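Local coordinates for amino Transferase (Eubacterium rectale, PDB 3ELE) that transfers amino groups between amino acids and keto acids as a pyridoxal-5'-phosphate-dependent enzyme of the class I and II aminotransferases, at the interface of chains A and B. Coordinates in Å, arbitrary orientation; residue numbers count along the deposited sequence, not the author numbering. Chains: chain A/B, Amino Transferase.

The interface of chains A and B. Residues chain A 106, 110, 256, 283-285, 287, 289; chain B 106, 110, 256, 283-285, 287.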
# COMPACT_ATOMS: atom_id res chain seq x y z
N MSE A 106 1.47 -1.19 -5.61
CA MSE A 106 1.45 0.23 -5.33
C MSE A 106 2.87 0.78 -5.25
O MSE A 106 3.27 1.35 -4.23
CB MSE A 106 0.64 0.46 -4.05
CG MSE A 106 -0.82 -0.05 -4.25
SE MSE A 106 -1.98 0.45 -2.86
CE MSE A 106 -1.23 -0.65 -1.57
N ALA A 110 6.30 -1.38 -2.51
CA ALA A 110 5.31 -2.42 -2.27
C ALA A 110 5.78 -3.75 -2.90
O ALA A 110 5.65 -4.79 -2.29
CB ALA A 110 3.95 -2.00 -2.79
N ARG A 256 1.88 5.66 -7.22
CA ARG A 256 1.98 4.32 -6.61
C ARG A 256 1.45 3.21 -7.53
O ARG A 256 0.38 2.66 -7.31
CB ARG A 256 1.29 4.28 -5.21
CG ARG A 256 1.52 5.50 -4.31
CD ARG A 256 2.97 5.91 -4.24
NE ARG A 256 3.83 4.87 -3.70
CZ ARG A 256 5.06 4.55 -4.10
NH1 ARG A 256 5.64 5.09 -5.15
NH2 ARG A 256 5.70 3.57 -3.46
N LEU A 283 0.17 -7.33 4.02
CA LEU A 283 0.70 -5.95 4.10
C LEU A 283 -0.39 -4.89 4.02
O LEU A 283 -0.07 -3.71 4.04
CB LEU A 283 1.75 -5.73 3.00
CG LEU A 283 3.07 -6.51 3.20
CD1 LEU A 283 3.81 -6.65 1.88
CD2 LEU A 283 3.95 -5.84 4.23
N GLY A 284 -1.65 -5.30 3.93
CA GLY A 284 -2.79 -4.40 3.86
C GLY A 284 -3.13 -3.90 2.47
O GLY A 284 -3.86 -2.92 2.36
N TYR A 285 -2.63 -4.56 1.42
CA TYR A 285 -2.87 -4.14 0.04
C TYR A 285 -4.13 -4.83 -0.45
O TYR A 285 -4.29 -6.02 -0.20
CB TYR A 285 -1.71 -4.48 -0.92
CG TYR A 285 -0.32 -4.09 -0.50
CD1 TYR A 285 -0.06 -2.94 0.25
CD2 TYR A 285 0.79 -4.82 -0.94
CE1 TYR A 285 1.26 -2.57 0.59
CE2 TYR A 285 2.11 -4.44 -0.59
CZ TYR A 285 2.32 -3.30 0.18
OH TYR A 285 3.56 -2.84 0.57
N CYS A 287 -5.71 -3.64 -3.79
CA CYS A 287 -5.37 -3.62 -5.21
C CYS A 287 -4.62 -2.33 -5.55
O CYS A 287 -4.73 -1.36 -4.80
CB CYS A 287 -6.62 -3.71 -6.09
SG CYS A 287 -7.79 -2.32 -6.02
N PRO A 289 -4.00 1.20 -7.55
CA PRO A 289 -5.04 2.16 -7.91
C PRO A 289 -5.64 1.91 -9.31
O PRO A 289 -4.93 1.90 -10.33
CB PRO A 289 -4.32 3.50 -7.81
CG PRO A 289 -3.23 3.26 -6.85
CD PRO A 289 -2.75 1.90 -7.19
N MSE B 106 -3.53 4.36 2.11
CA MSE B 106 -4.06 3.76 0.90
C MSE B 106 -5.24 2.83 1.22
O MSE B 106 -5.18 1.62 1.04
CB MSE B 106 -2.95 3.06 0.15
CG MSE B 106 -1.86 4.06 -0.21
SE MSE B 106 -0.60 3.37 -1.42
CE MSE B 106 -0.01 2.15 -0.45
N ALA B 110 -5.19 -0.43 4.77
CA ALA B 110 -3.88 0.13 5.16
C ALA B 110 -3.95 0.80 6.53
O ALA B 110 -3.07 0.55 7.35
CB ALA B 110 -3.38 1.14 4.14
N ARG B 256 -7.86 3.63 -3.48
CA ARG B 256 -7.00 3.43 -2.33
C ARG B 256 -6.61 4.76 -1.67
O ARG B 256 -5.45 5.21 -1.78
CB ARG B 256 -5.74 2.61 -2.74
CG ARG B 256 -5.97 1.41 -3.67
CD ARG B 256 -7.15 0.54 -3.24
NE ARG B 256 -7.02 0.12 -1.85
CZ ARG B 256 -7.99 -0.03 -0.95
NH1 ARG B 256 -9.25 0.28 -1.20
NH2 ARG B 256 -7.67 -0.45 0.27
N LEU B 283 5.33 -1.38 6.39
CA LEU B 283 4.37 -2.04 5.49
C LEU B 283 4.61 -1.74 3.97
O LEU B 283 3.89 -2.27 3.12
CB LEU B 283 2.92 -1.71 5.89
CG LEU B 283 2.42 -2.34 7.20
CD1 LEU B 283 1.13 -1.69 7.66
CD2 LEU B 283 2.26 -3.90 7.10
N GLY B 284 5.64 -0.95 3.65
CA GLY B 284 6.01 -0.65 2.27
C GLY B 284 5.26 0.50 1.66
O GLY B 284 5.24 0.62 0.43
N TYR B 285 4.64 1.34 2.50
CA TYR B 285 3.92 2.53 2.02
C TYR B 285 4.92 3.69 1.96
O TYR B 285 5.86 3.76 2.78
CB TYR B 285 2.74 2.90 2.92
CG TYR B 285 1.78 1.74 3.22
CD1 TYR B 285 1.18 1.03 2.20
CD2 TYR B 285 1.42 1.42 4.51
CE1 TYR B 285 0.25 -0.01 2.47
CE2 TYR B 285 0.51 0.39 4.80
CZ TYR B 285 -0.05 -0.34 3.78
OH TYR B 285 -0.94 -1.36 4.08
N CYS B 287 3.57 7.00 0.16
CA CYS B 287 2.57 8.03 0.29
C CYS B 287 1.27 7.54 -0.33
O CYS B 287 1.28 6.59 -1.12
CB CYS B 287 3.00 9.33 -0.37
SG CYS B 287 3.32 9.26 -2.15
O HOH W 1 -4.38 -1.46 -1.82
O HOH W 2 2.71 4.23 -0.95
O HOH W 3 3.86 1.63 -1.63
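With CG beside the backbone N and anti to the carbonyl carbon (chi1 -50° in chain A), A:Tyr285 and B:Tyr285 reach tip to tip across the two-fold axis of this class I and II aminotransferase, a family in which such dimers are typical. The rings meet at their rims, CE1 of A:Tyr285 lying 3.3 Å from CE1 of B:Tyr285, with CD1 of the B ring in the plane of the A ring at its edge. Each phenol passes the other and donates a hydrogen bond to the carbonyl just beyond the partner's helix 269-282: B:Tyr285 OH lies 2.5 Å from A:Leu283 O, in the carbonyl plane and on a lone pair, and A:Tyr285 OH 2.6 Å from B:Leu283 O. The paired bonds hold the tip of each phenol, while the close rim contact probably limits how far the rings can turn. Farther along, the A:Leu283 and B:Leu283 side chains run alongside one another in opposite senses, their CD2 methyls 3.9 Å apart. On the other flank the selenomethionines A:Met106 and B:Met106, bent at chi3, meet tip to tip, SE to SE 3.5 Å. Beyond them, CG and CD of A:Arg256, a residue of the cofactor pocket, pack against B:Cys287 O, while NE binds water 2 at 3.0 Å, which B:Cys287 holds through its backbone N and O. Water 3, 2.7 Å from B:Gly284 O, links that carbonyl to A:Arg256 NH2 and A:Met106 O, so the dimer contact may help position the pocket arginine.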